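Local coordinates for protein FkbI (Streptomyces hygroscopicus, PDB 1R2J), which binds FAD and probably acts as an acyl-ACP dehydrogenase in the biosynthesis of the methoxymalonyl extender unit of the polyketide FK520, at residues Thr300-His305 / Val355-His360; Gln78-Trp83 / Ala219-Tyr224; Glu59-Val64 / Arg226-Trp231. All coordinates share one frame; numbering follows the deposited sequence.

Contact 1 of 3, residues Thr300-His305 / Val355-His360; sequences TILAKH and VMLAQH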
ATOM      1  N   THR A 300       7.115  -5.225  12.078  1.00 18.46           N
ATOM      2  CA  THR A 300       6.446  -4.691  10.901  1.00 19.35           C
ATOM      3  C   THR A 300       5.459  -3.590  11.299  1.00 18.48           C
ATOM      4  O   THR A 300       5.365  -2.561  10.629  1.00 17.43           O
ATOM      5  CB  THR A 300       5.710  -5.810  10.132  1.00 20.96           C
ATOM      6  OG1 THR A 300       6.675  -6.722   9.584  1.00 20.74           O
ATOM      7  CG2 THR A 300       4.867  -5.222   9.001  1.00 23.02           C
ATOM      8  N   ILE A 301       4.718  -3.806  12.383  1.00 17.84           N
ATOM      9  CA  ILE A 301       3.772  -2.793  12.860  1.00 17.85           C
ATOM     10  C   ILE A 301       4.602  -1.556  13.225  1.00 18.47           C
ATOM     11  O   ILE A 301       4.242  -0.416  12.917  1.00 17.09           O
ATOM     12  CB  ILE A 301       3.020  -3.273  14.128  1.00 18.78           C
ATOM     13  CG1 ILE A 301       2.036  -4.401  13.771  1.00 18.66           C
ATOM     14  CG2 ILE A 301       2.282  -2.104  14.765  1.00 19.27           C
ATOM     15  CD1 ILE A 301       1.520  -5.177  14.989  1.00 17.14           C
ATOM     16  N   LEU A 302       5.725  -1.810  13.886  1.00 16.49           N
ATOM     17  CA  LEU A 302       6.628  -0.755  14.306  1.00 17.28           C
ATOM     18  C   LEU A 302       7.144   0.047  13.110  1.00 17.90           C
ATOM     19  O   LEU A 302       7.139   1.279  13.134  1.00 15.93           O
ATOM     20  CB  LEU A 302       7.803  -1.368  15.068  1.00 19.46           C
ATOM     21  CG  LEU A 302       8.923  -0.418  15.477  1.00 21.56           C
ATOM     22  CD1 LEU A 302       8.409   0.564  16.488  1.00 21.01           C
ATOM     23  CD2 LEU A 302      10.072  -1.222  16.055  1.00 26.32           C
ATOM     24  N   ALA A 303       7.567  -0.652  12.059  1.00 16.61           N
ATOM     25  CA  ALA A 303       8.091   0.009  10.865  1.00 16.97           C
ATOM     26  C   ALA A 303       7.057   0.889  10.181  1.00 17.70           C
ATOM     27  O   ALA A 303       7.342   2.028   9.802  1.00 17.96           O
ATOM     28  CB  ALA A 303       8.614  -1.023   9.885  1.00 15.67           C
ATOM     29  N   LYS A 304       5.856   0.358  10.007  1.00 16.38           N
ATOM     30  CA  LYS A 304       4.806   1.116   9.363  1.00 16.60           C
ATOM     31  C   LYS A 304       4.492   2.356  10.192  1.00 16.36           C
ATOM     32  O   LYS A 304       4.420   3.463   9.663  1.00 16.54           O
ATOM     33  CB  LYS A 304       3.547   0.250   9.194  1.00 17.80           C
ATOM     34  CG  LYS A 304       2.399   0.948   8.487  1.00 18.89           C
ATOM     35  CD  LYS A 304       1.488   1.683   9.459  1.00 19.55           C
ATOM     36  CE  LYS A 304       0.637   2.723   8.734  1.00 19.83           C
ATOM     37  NZ  LYS A 304      -0.004   3.684   9.684  1.00 17.70           N
ATOM     38  N   HIS A 305       4.327   2.157  11.494  1.00 15.79           N
ATOM     39  CA  HIS A 305       3.997   3.241  12.415  1.00 17.40           C
ATOM     40  C   HIS A 305       5.003   4.395  12.386  1.00 17.38           C
ATOM     41  O   HIS A 305       4.637   5.549  12.136  1.00 17.39           O
ATOM     42  CB  HIS A 305       3.871   2.684  13.840  1.00 15.70           C
ATOM     43  CG  HIS A 305       3.496   3.710  14.862  1.00 18.46           C
ATOM     44  ND1 HIS A 305       2.351   4.475  14.766  1.00 20.07           N
ATOM     45  CD2 HIS A 305       4.101   4.080  16.017  1.00 18.22           C
ATOM     46  CE1 HIS A 305       2.268   5.271  15.818  1.00 18.88           C
ATOM     47  NE2 HIS A 305       3.316   5.052  16.592  1.00 18.41           N
ATOM     48  N   VAL A 355      -1.813   1.043  20.270  1.00 18.23           N
ATOM     49  CA  VAL A 355      -2.434   0.047  21.145  1.00 20.65           C
ATOM     50  C   VAL A 355      -1.776  -1.316  20.945  1.00 19.50           C
ATOM     51  O   VAL A 355      -1.551  -2.043  21.911  1.00 19.49           O
ATOM     52  CB  VAL A 355      -3.972  -0.099  20.924  1.00 22.20           C
ATOM     53  CG1 VAL A 355      -4.641   1.267  20.911  1.00 21.66           C
ATOM     54  CG2 VAL A 355      -4.258  -0.864  19.659  1.00 26.68           C
ATOM     55  N   MET A 356      -1.449  -1.663  19.701  1.00 18.02           N
ATOM     56  CA  MET A 356      -0.828  -2.963  19.456  1.00 18.86           C
ATOM     57  C   MET A 356       0.598  -3.039  19.992  1.00 18.58           C
ATOM     58  O   MET A 356       0.980  -4.042  20.599  1.00 18.89           O
ATOM     59  CB  MET A 356      -0.850  -3.303  17.963  1.00 21.05           C
ATOM     60  CG  MET A 356      -2.260  -3.462  17.397  1.00 24.39           C
ATOM     61  SD  MET A 356      -2.276  -4.094  15.703  1.00 27.64           S
ATOM     62  CE  MET A 356      -2.038  -2.595  14.766  1.00 27.08           C
ATOM     63  N   LEU A 357       1.385  -1.991  19.777  1.00 15.08           N
ATOM     64  CA  LEU A 357       2.758  -1.992  20.275  1.00 16.37           C
ATOM     65  C   LEU A 357       2.765  -1.932  21.799  1.00 15.96           C
ATOM     66  O   LEU A 357       3.670  -2.456  22.441  1.00 17.22           O
ATOM     67  CB  LEU A 357       3.536  -0.811  19.705  1.00 14.53           C
ATOM     68  CG  LEU A 357       3.819  -0.899  18.202  1.00 14.55           C
ATOM     69  CD1 LEU A 357       4.326   0.444  17.719  1.00 15.65           C
ATOM     70  CD2 LEU A 357       4.819  -2.008  17.909  1.00 13.62           C
ATOM     71  N   ALA A 358       1.755  -1.282  22.370  1.00 15.07           N
ATOM     72  CA  ALA A 358       1.638  -1.179  23.818  1.00 16.50           C
ATOM     73  C   ALA A 358       1.387  -2.590  24.346  1.00 17.93           C
ATOM     74  O   ALA A 358       1.994  -3.021  25.329  1.00 17.42           O
ATOM     75  CB  ALA A 358       0.473  -0.274  24.191  1.00 15.52           C
ATOM     76  N   GLN A 359       0.494  -3.308  23.677  1.00 17.51           N
ATOM     77  CA  GLN A 359       0.172  -4.663  24.090  1.00 21.36           C
ATOM     78  C   GLN A 359       1.417  -5.533  24.001  1.00 20.43           C
ATOM     79  O   GLN A 359       1.663  -6.359  24.872  1.00 21.01           O
ATOM     80  CB  GLN A 359      -0.949  -5.231  23.218  1.00 21.63           C
ATOM     81  CG  GLN A 359      -2.260  -4.479  23.390  1.00 27.24           C
ATOM     82  CD  GLN A 359      -3.359  -4.988  22.477  1.00 32.25           C
ATOM     83  OE1 GLN A 359      -3.118  -5.305  21.309  1.00 33.87           O
ATOM     84  NE2 GLN A 359      -4.579  -5.056  23.002  1.00 31.87           N
ATOM     85  N   HIS A 360       2.206  -5.326  22.952  1.00 19.71           N
ATOM     86  CA  HIS A 360       3.428  -6.092  22.760  1.00 20.53           C
ATOM     87  C   HIS A 360       4.437  -5.826  23.884  1.00 20.61           C
ATOM     88  O   HIS A 360       4.970  -6.758  24.486  1.00 21.95           O
ATOM     89  CB  HIS A 360       4.059  -5.745  21.407  1.00 20.57           C
ATOM     90  CG  HIS A 360       5.376  -6.412  21.176  1.00 20.27           C
ATOM     91  ND1 HIS A 360       5.500  -7.773  21.003  1.00 22.27           N
ATOM     92  CD2 HIS A 360       6.633  -5.913  21.148  1.00 21.77           C
ATOM     93  CE1 HIS A 360       6.776  -8.085  20.880  1.00 22.34           C
ATOM     94  NE2 HIS A 360       7.486  -6.974  20.965  1.00 23.20           N
TER

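Contact 2 of 3, residues Gln78-Trp83 / Ala219-Tyr224; sequences QGMAAW and AASLAY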
ATOM      1  N   GLN A  78      -1.199  -4.887  -5.102  1.00 23.48           N
ATOM      2  CA  GLN A  78      -0.776  -6.031  -5.896  1.00 24.35           C
ATOM      3  C   GLN A  78      -0.045  -7.017  -5.001  1.00 24.70           C
ATOM      4  O   GLN A  78      -0.387  -8.201  -4.943  1.00 23.40           O
ATOM      5  CB  GLN A  78       0.185  -5.594  -7.001  1.00 26.08           C
ATOM      6  CG  GLN A  78      -0.445  -5.339  -8.359  1.00 32.48           C
ATOM      7  CD  GLN A  78      -1.130  -6.568  -8.929  1.00 30.06           C
ATOM      8  OE1 GLN A  78      -2.272  -6.855  -8.595  1.00 35.74           O
ATOM      9  NE2 GLN A  78      -0.428  -7.303  -9.785  1.00 32.84           N
ATOM     10  N   GLY A  79       0.975  -6.510  -4.314  1.00 24.13           N
ATOM     11  CA  GLY A  79       1.785  -7.335  -3.440  1.00 23.52           C
ATOM     12  C   GLY A  79       1.017  -7.976  -2.309  1.00 23.19           C
ATOM     13  O   GLY A  79       1.290  -9.122  -1.933  1.00 22.69           O
ATOM     14  N   MET A  80       0.061  -7.236  -1.759  1.00 23.84           N
ATOM     15  CA  MET A  80      -0.744  -7.736  -0.658  1.00 23.19           C
ATOM     16  C   MET A  80      -1.655  -8.856  -1.143  1.00 22.93           C
ATOM     17  O   MET A  80      -1.837  -9.853  -0.455  1.00 21.91           O
ATOM     18  CB  MET A  80      -1.577  -6.606  -0.046  1.00 23.73           C
ATOM     19  CG  MET A  80      -2.371  -7.032   1.193  1.00 26.62           C
ATOM     20  SD  MET A  80      -2.759  -5.675   2.337  1.00 32.63           S
ATOM     21  CE  MET A  80      -4.066  -4.861   1.472  1.00 28.49           C
ATOM     22  N   ALA A  81      -2.228  -8.686  -2.330  1.00 22.94           N
ATOM     23  CA  ALA A  81      -3.109  -9.703  -2.894  1.00 23.19           C
ATOM     24  C   ALA A  81      -2.326 -10.984  -3.152  1.00 24.00           C
ATOM     25  O   ALA A  81      -2.785 -12.078  -2.813  1.00 24.47           O
ATOM     26  CB  ALA A  81      -3.719  -9.204  -4.191  1.00 23.98           C
ATOM     27  N   ALA A  82      -1.143 -10.836  -3.748  1.00 23.86           N
ATOM     28  CA  ALA A  82      -0.285 -11.971  -4.068  1.00 24.25           C
ATOM     29  C   ALA A  82       0.102 -12.727  -2.807  1.00 25.40           C
ATOM     30  O   ALA A  82       0.050 -13.959  -2.766  1.00 23.32           O
ATOM     31  CB  ALA A  82       0.972 -11.489  -4.799  1.00 23.36           C
ATOM     32  N   TRP A  83       0.504 -11.975  -1.786  1.00 26.11           N
ATOM     33  CA  TRP A  83       0.899 -12.542  -0.500  1.00 25.86           C
ATOM     34  C   TRP A  83      -0.269 -13.281   0.143  1.00 26.18           C
ATOM     35  O   TRP A  83      -0.115 -14.393   0.642  1.00 26.10           O
ATOM     36  CB  TRP A  83       1.383 -11.429   0.436  1.00 24.59           C
ATOM     37  CG  TRP A  83       1.569 -11.875   1.849  1.00 24.91           C
ATOM     38  CD1 TRP A  83       0.811 -11.520   2.929  1.00 25.15           C
ATOM     39  CD2 TRP A  83       2.568 -12.777   2.336  1.00 25.03           C
ATOM     40  NE1 TRP A  83       1.280 -12.148   4.059  1.00 24.60           N
ATOM     41  CE2 TRP A  83       2.357 -12.924   3.724  1.00 25.38           C
ATOM     42  CE3 TRP A  83       3.621 -13.477   1.733  1.00 27.10           C
ATOM     43  CZ2 TRP A  83       3.161 -13.743   4.522  1.00 27.65           C
ATOM     44  CZ3 TRP A  83       4.419 -14.293   2.526  1.00 28.40           C
ATOM     45  CH2 TRP A  83       4.185 -14.417   3.906  1.00 29.10           C
ATOM     46  N   ALA A 219      -4.875 -10.371   9.300  1.00 43.48           N
ATOM     47  CA  ALA A 219      -3.631 -10.140  10.028  1.00 43.03           C
ATOM     48  C   ALA A 219      -2.500 -10.666   9.158  1.00 43.01           C
ATOM     49  O   ALA A 219      -1.398 -10.119   9.141  1.00 42.54           O
ATOM     50  CB  ALA A 219      -3.651 -10.872  11.354  1.00 43.58           C
ATOM     51  N   ALA A 220      -2.792 -11.738   8.431  1.00 42.15           N
ATOM     52  CA  ALA A 220      -1.818 -12.339   7.538  1.00 41.74           C
ATOM     53  C   ALA A 220      -1.615 -11.424   6.341  1.00 40.89           C
ATOM     54  O   ALA A 220      -0.491 -11.222   5.887  1.00 41.28           O
ATOM     55  CB  ALA A 220      -2.306 -13.701   7.074  1.00 42.36           C
ATOM     56  N   SER A 221      -2.711 -10.866   5.836  1.00 39.37           N
ATOM     57  CA  SER A 221      -2.657  -9.977   4.685  1.00 38.42           C
ATOM     58  C   SER A 221      -2.112  -8.597   5.050  1.00 37.35           C
ATOM     59  O   SER A 221      -1.407  -7.972   4.255  1.00 35.98           O
ATOM     60  CB  SER A 221      -4.050  -9.836   4.070  1.00 39.89           C
ATOM     61  OG  SER A 221      -4.031  -8.927   2.980  1.00 42.21           O
ATOM     62  N   LEU A 222      -2.442  -8.127   6.252  1.00 35.56           N
ATOM     63  CA  LEU A 222      -1.982  -6.820   6.714  1.00 35.16           C
ATOM     64  C   LEU A 222      -0.486  -6.800   6.971  1.00 32.65           C
ATOM     65  O   LEU A 222       0.127  -5.739   6.934  1.00 33.00           O
ATOM     66  CB  LEU A 222      -2.727  -6.397   7.983  1.00 36.13           C
ATOM     67  CG  LEU A 222      -4.116  -5.782   7.796  1.00 38.50           C
ATOM     68  CD1 LEU A 222      -4.702  -5.414   9.152  1.00 38.71           C
ATOM     69  CD2 LEU A 222      -4.016  -4.547   6.912  1.00 39.46           C
ATOM     70  N   ALA A 223       0.097  -7.965   7.245  1.00 30.49           N
ATOM     71  CA  ALA A 223       1.538  -8.051   7.480  1.00 29.75           C
ATOM     72  C   ALA A 223       2.192  -7.439   6.247  1.00 28.19           C
ATOM     73  O   ALA A 223       3.102  -6.618   6.353  1.00 28.06           O
ATOM     74  CB  ALA A 223       1.969  -9.507   7.646  1.00 28.54           C
ATOM     75  N   TYR A 224       1.729  -7.851   5.070  1.00 26.53           N
ATOM     76  CA  TYR A 224       2.241  -7.271   3.840  1.00 26.67           C
ATOM     77  C   TYR A 224       1.327  -6.065   3.756  1.00 27.57           C
ATOM     78  O   TYR A 224       0.179  -6.133   4.182  1.00 32.08           O
ATOM     79  CB  TYR A 224       2.016  -8.201   2.645  1.00 24.93           C
ATOM     80  CG  TYR A 224       2.807  -7.799   1.418  1.00 23.07           C
ATOM     81  CD1 TYR A 224       2.442  -6.685   0.663  1.00 20.89           C
ATOM     82  CD2 TYR A 224       3.948  -8.506   1.038  1.00 21.81           C
ATOM     83  CE1 TYR A 224       3.200  -6.282  -0.439  1.00 22.81           C
ATOM     84  CE2 TYR A 224       4.712  -8.106  -0.069  1.00 22.60           C
ATOM     85  CZ  TYR A 224       4.329  -6.995  -0.795  1.00 21.18           C
ATOM     86  OH  TYR A 224       5.083  -6.575  -1.866  1.00 25.70           O
TER

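Contact 3 of 3, residues Glu59-Val64 / Arg226-Trp231; sequences EFTAHV and RKSVAW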
ATOM      1  N   GLU A  59      13.355  -1.580  -0.826  1.00 19.62           N
ATOM      2  CA  GLU A  59      14.037  -0.400  -1.335  1.00 20.89           C
ATOM      3  C   GLU A  59      13.459  -0.028  -2.694  1.00 18.93           C
ATOM      4  O   GLU A  59      13.409   1.146  -3.049  1.00 19.97           O
ATOM      5  CB  GLU A  59      15.543  -0.658  -1.430  1.00 22.87           C
ATOM      6  CG  GLU A  59      16.126  -1.096  -0.086  1.00 25.28           C
ATOM      7  CD  GLU A  59      17.642  -1.125  -0.054  1.00 28.59           C
ATOM      8  OE1 GLU A  59      18.252  -1.643  -1.014  1.00 30.32           O
ATOM      9  OE2 GLU A  59      18.219  -0.640   0.946  1.00 28.64           O
ATOM     10  N   PHE A  60      13.004  -1.024  -3.447  1.00 19.12           N
ATOM     11  CA  PHE A  60      12.413  -0.758  -4.752  1.00 19.38           C
ATOM     12  C   PHE A  60      11.087  -0.023  -4.544  1.00 19.38           C
ATOM     13  O   PHE A  60      10.763   0.919  -5.276  1.00 17.62           O
ATOM     14  CB  PHE A  60      12.175  -2.065  -5.523  1.00 20.62           C
ATOM     15  CG  PHE A  60      11.358  -1.889  -6.780  1.00 21.72           C
ATOM     16  CD1 PHE A  60      11.694  -0.915  -7.719  1.00 22.23           C
ATOM     17  CD2 PHE A  60      10.244  -2.690  -7.017  1.00 21.76           C
ATOM     18  CE1 PHE A  60      10.927  -0.740  -8.875  1.00 22.46           C
ATOM     19  CE2 PHE A  60       9.472  -2.527  -8.165  1.00 21.45           C
ATOM     20  CZ  PHE A  60       9.812  -1.549  -9.096  1.00 22.13           C
ATOM     21  N   THR A  61      10.338  -0.464  -3.536  1.00 17.55           N
ATOM     22  CA  THR A  61       9.050   0.126  -3.193  1.00 17.89           C
ATOM     23  C   THR A  61       9.272   1.553  -2.691  1.00 18.59           C
ATOM     24  O   THR A  61       8.502   2.460  -3.002  1.00 19.55           O
ATOM     25  CB  THR A  61       8.336  -0.715  -2.102  1.00 17.78           C
ATOM     26  OG1 THR A  61       8.057  -2.020  -2.621  1.00 15.77           O
ATOM     27  CG2 THR A  61       7.021  -0.059  -1.670  1.00 15.67           C
ATOM     28  N   ALA A  62      10.342   1.738  -1.924  1.00 18.42           N
ATOM     29  CA  ALA A  62      10.692   3.052  -1.395  1.00 20.04           C
ATOM     30  C   ALA A  62      10.979   3.992  -2.559  1.00 19.30           C
ATOM     31  O   ALA A  62      10.511   5.126  -2.582  1.00 20.93           O
ATOM     32  CB  ALA A  62      11.927   2.947  -0.483  1.00 17.19           C
ATOM     33  N   HIS A  63      11.746   3.514  -3.536  1.00 20.80           N
ATOM     34  CA  HIS A  63      12.086   4.345  -4.687  1.00 20.35           C
ATOM     35  C   HIS A  63      10.843   4.745  -5.486  1.00 20.51           C
ATOM     36  O   HIS A  63      10.716   5.893  -5.915  1.00 20.43           O
ATOM     37  CB  HIS A  63      13.084   3.624  -5.596  1.00 22.24           C
ATOM     38  CG  HIS A  63      13.542   4.455  -6.753  1.00 23.38           C
ATOM     39  ND1 HIS A  63      13.028   4.310  -8.025  1.00 24.15           N
ATOM     40  CD2 HIS A  63      14.437   5.468  -6.820  1.00 22.25           C
ATOM     41  CE1 HIS A  63      13.587   5.199  -8.826  1.00 22.28           C
ATOM     42  NE2 HIS A  63      14.445   5.914  -8.119  1.00 25.24           N
ATOM     43  N   VAL A  64       9.929   3.804  -5.694  1.00 18.94           N
ATOM     44  CA  VAL A  64       8.706   4.124  -6.421  1.00 19.53           C
ATOM     45  C   VAL A  64       7.909   5.134  -5.589  1.00 19.25           C
ATOM     46  O   VAL A  64       7.324   6.073  -6.127  1.00 18.17           O
ATOM     47  CB  VAL A  64       7.847   2.864  -6.668  1.00 19.46           C
ATOM     48  CG1 VAL A  64       6.544   3.251  -7.377  1.00 17.30           C
ATOM     49  CG2 VAL A  64       8.628   1.867  -7.503  1.00 18.75           C
ATOM     50  N   ARG A 226       1.583  -3.425   5.497  1.00 20.29           N
ATOM     51  CA  ARG A 226       2.182  -2.647   6.571  1.00 18.98           C
ATOM     52  C   ARG A 226       3.659  -2.528   6.216  1.00 18.68           C
ATOM     53  O   ARG A 226       4.257  -1.468   6.372  1.00 18.13           O
ATOM     54  CB  ARG A 226       2.010  -3.347   7.924  1.00 17.59           C
ATOM     55  CG  ARG A 226       0.693  -3.006   8.578  1.00 21.78           C
ATOM     56  CD  ARG A 226       0.432  -3.761   9.865  1.00 22.96           C
ATOM     57  NE  ARG A 226      -0.934  -3.489  10.300  1.00 27.69           N
ATOM     58  CZ  ARG A 226      -1.633  -4.254  11.128  1.00 27.12           C
ATOM     59  NH1 ARG A 226      -1.097  -5.359  11.626  1.00 25.44           N
ATOM     60  NH2 ARG A 226      -2.873  -3.906  11.452  1.00 29.38           N
ATOM     61  N   LYS A 227       4.232  -3.621   5.714  1.00 18.12           N
ATOM     62  CA  LYS A 227       5.639  -3.633   5.318  1.00 17.69           C
ATOM     63  C   LYS A 227       5.838  -2.754   4.088  1.00 17.08           C
ATOM     64  O   LYS A 227       6.807  -1.996   3.993  1.00 17.76           O
ATOM     65  CB  LYS A 227       6.094  -5.062   5.003  1.00 17.61           C
ATOM     66  CG  LYS A 227       7.527  -5.158   4.463  1.00 19.78           C
ATOM     67  CD  LYS A 227       7.966  -6.616   4.269  1.00 20.75           C
ATOM     68  CE  LYS A 227       7.305  -7.248   3.053  1.00 22.79           C
ATOM     69  NZ  LYS A 227       7.684  -8.682   2.909  1.00 22.09           N
ATOM     70  N   SER A 228       4.903  -2.862   3.151  1.00 16.33           N
ATOM     71  CA  SER A 228       4.960  -2.103   1.915  1.00 17.62           C
ATOM     72  C   SER A 228       4.727  -0.618   2.169  1.00 16.88           C
ATOM     73  O   SER A 228       5.419   0.226   1.612  1.00 17.90           O
ATOM     74  CB  SER A 228       3.919  -2.639   0.928  1.00 17.69           C
ATOM     75  OG  SER A 228       4.119  -2.083  -0.359  1.00 17.92           O
ATOM     76  N   VAL A 229       3.746  -0.298   3.005  1.00 16.87           N
ATOM     77  CA  VAL A 229       3.467   1.095   3.316  1.00 15.66           C
ATOM     78  C   VAL A 229       4.669   1.706   4.017  1.00 14.33           C
ATOM     79  O   VAL A 229       5.020   2.855   3.755  1.00 16.09           O
ATOM     80  CB  VAL A 229       2.227   1.251   4.217  1.00 15.71           C
ATOM     81  CG1 VAL A 229       2.179   2.668   4.816  1.00 15.10           C
ATOM     82  CG2 VAL A 229       0.961   0.990   3.402  1.00 17.76           C
ATOM     83  N   ALA A 230       5.303   0.934   4.897  1.00 14.03           N
ATOM     84  CA  ALA A 230       6.472   1.425   5.627  1.00 13.70           C
ATOM     85  C   ALA A 230       7.585   1.824   4.644  1.00 13.54           C
ATOM     86  O   ALA A 230       8.167   2.898   4.756  1.00 13.56           O
ATOM     87  CB  ALA A 230       6.968   0.355   6.605  1.00 15.24           C
ATOM     88  N   TRP A 231       7.862   0.962   3.670  1.00 14.41           N
ATOM     89  CA  TRP A 231       8.888   1.258   2.675  1.00 16.47           C
ATOM     90  C   TRP A 231       8.418   2.402   1.786  1.00 16.71           C
ATOM     91  O   TRP A 231       9.218   3.220   1.340  1.00 18.69           O
ATOM     92  CB  TRP A 231       9.198   0.022   1.816  1.00 15.84           C
ATOM     93  CG  TRP A 231      10.114  -0.952   2.487  1.00 14.88           C
ATOM     94  CD1 TRP A 231       9.792  -2.196   2.957  1.00 16.85           C
ATOM     95  CD2 TRP A 231      11.511  -0.768   2.761  1.00 16.34           C
ATOM     96  NE1 TRP A 231      10.905  -2.798   3.503  1.00 17.01           N
ATOM     97  CE2 TRP A 231      11.971  -1.944   3.396  1.00 17.28           C
ATOM     98  CE3 TRP A 231      12.419   0.275   2.530  1.00 15.66           C
ATOM     99  CZ2 TRP A 231      13.300  -2.105   3.804  1.00 15.82           C
ATOM    100  CZ3 TRP A 231      13.743   0.112   2.936  1.00 17.15           C
ATOM    101  CH2 TRP A 231      14.166  -1.071   3.566  1.00 15.84           C
TER
HETATM  102  O   HOH W   1       5.870  -3.346  -1.890  1.00 13.88           O

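Contact 1 of 3, residues Thr300-His305 / Val355-His360
Leu-357 fills the middle of the interface between residues 300-305 and 355-360, where it meets Ile-301, Leu-302 and His-305. The contact is apolar packing, mostly between side chains. With CG anti to its carbonyl carbon (chi1 -69°), Leu-357 sets its branch point against the opposite helix. Its CG lies 4.0 Å from Ile-301 CG2, and the two side chains slide past each other in opposite directions. Of the two methyl groups, CD2 also touches that CG2 and reaches the backbone on the far side, 4.1 Å from Leu-302 N. The CB of Leu-302 lies near the same methyl, at the margin of the contact.

A second apolar pair lies beside this one. Ile-301 and Met-356 cross at about a right angle, with Ile-301 CD1 4.0 Å from Met-356 SD. The two branches of Ile-301 thus have different mates: CG2 serves the leucine and CD1 the thioether.

A third touch is a methyl against the imidazole: Leu-357 CD1 comes in at a slant to the ring, 4.0 Å from His-305 CD2. The side chain of His-305 also touches Ser-350, Cys-353 and Arg-354, earlier on the helix of Leu-357, while Ile-301 and Met-356 both touch Arg-226 of helix 219-248.

The helix axes run closer to antiparallel than to parallel (141° between their directions) and come no nearer than 10.3 Å over these short segments, a spacing bridged by the long side chains. This is peripheral helix packing within the largely helical C-terminal domain of the acyl-CoA dehydrogenase fold: the final helix, 350-361, which carries the FAD-binding Glu-351, is laid against helix 297-322.

Contact 2 of 3, residues Gln78-Trp83 / Ala219-Tyr224
Tyr-224 and Trp-83 both place CG anti to the backbone nitrogen, with chi1 -167° and 169° respectively, which sets each CG beside its carbonyl carbon, on side chains that leave the backbone toward the opposite helix. The tyrosine ring lies flat over the Gly-79 peptide: Gly-79 O sits 3.6 Å above its plane, over the centre, and Tyr-224 CE1 comes within 3.3 Å of Gly-79 C. A beta carbon at Gly-79 would collide with Tyr-224 OH, so this close approach depends on the bare backbone of the glycine. The hydroxyl itself has a weak hydrogen bond with Asn-57. Trp-83 crosses the tyrosine obliquely; its five-membered ring is near parallel (planes at 27°) but slid so far that the rings barely overlap, and its CD1 lies 3.5 Å from Tyr-224 CB.

The indole N-H gives the polar link. Trp-83 NE1 donates to Ala-220 O over 2.7 Å; the oxygen lies in the indole plane, whereas the donor stands above the carbonyl plane and the bond is bent. Next to it, Met-80 packs against Ser-221, with Met-80 SD 3.3 Å from Ser-221 O, while Ser-221 OG is hydrogen-bonded to Thr-84 OG1.

An alanine in place of Tyr-224 would remove the ring that covers the Gly-79 peptide and would probably open a gap there, with Asn-57 losing its weak partner.

Met-80 also touches the FAD-binding Val-109, so this near-antiparallel helix pair joins the N- and C-terminal helical domains of the acyl-CoA dehydrogenase fold right beside the flavin site.

Contact 3 of 3, residues Glu59-Val64 / Arg226-Trp231
Trp-231 carries the largest buried surface here, lying against Glu-59, Thr-61 and Ala-62. A chi1 of -80° sets Trp-231 CG beside its own backbone N, and one face of the indole receives the backbone of the other helix: Glu-59 N stands 3.9 Å above the ring plane, offset toward the rim. The Glu-59 side chain lies beside the indole and points the same way, with Glu-59 CG 4.0 Å from Trp-231 CZ3; the carboxylate plane is turned 86° from the ring.

Thr-61, second in buried surface, works on both its branches. Its methyl packs on the helix backbone, with Thr-61 CG2 3.7 Å from Ser-228 O. Its hydroxyl is bonded to Asn-57 O and also accepts a hydrogen bond from a water, 2.7 Å from Thr-61 OG1 and 2.6 Å from Ser-228 OG, which ties the two hydroxyls together across the interface.

Small Ala-62 marks the closest backbone approach: Ala-62 CA makes a CA-H...O contact of 3.1 Å with Trp-231 O.

Over these segments the axes cross at 53° with a closest approach of 8.5 Å. Helix 54-67 is thus set against helix 219-248, with helix 69-88 touching both Thr-61 and Ser-228, helix 5-12 covering Phe-60, and helix 297-322 packed on Ala-230.

How the contacts relate
Helix 219-248 is the common element: contacts 2 and 3 use adjoining segments of it, their centres 13 Å apart, to hold the successive helices 69-88 and 54-67. Contact 1, whose centre is about 17 Å from that of each of the others, adds the C-terminal pair, and residues 300-305 rest on the same helix: Lys-304 CB lies 3.4 Å from Arg-226 O, and Thr-300 CG2 3.5 Å from Ala-223 O. Distance to the bound FAD grades the three. The side chain of Met-80 (contact 2) is about 5 Å from the bound FAD. The side chain of His-305 (contact 1) is about 9 Å from FAD, that of Ser-228 (contact 3) about 11 Å from FAD.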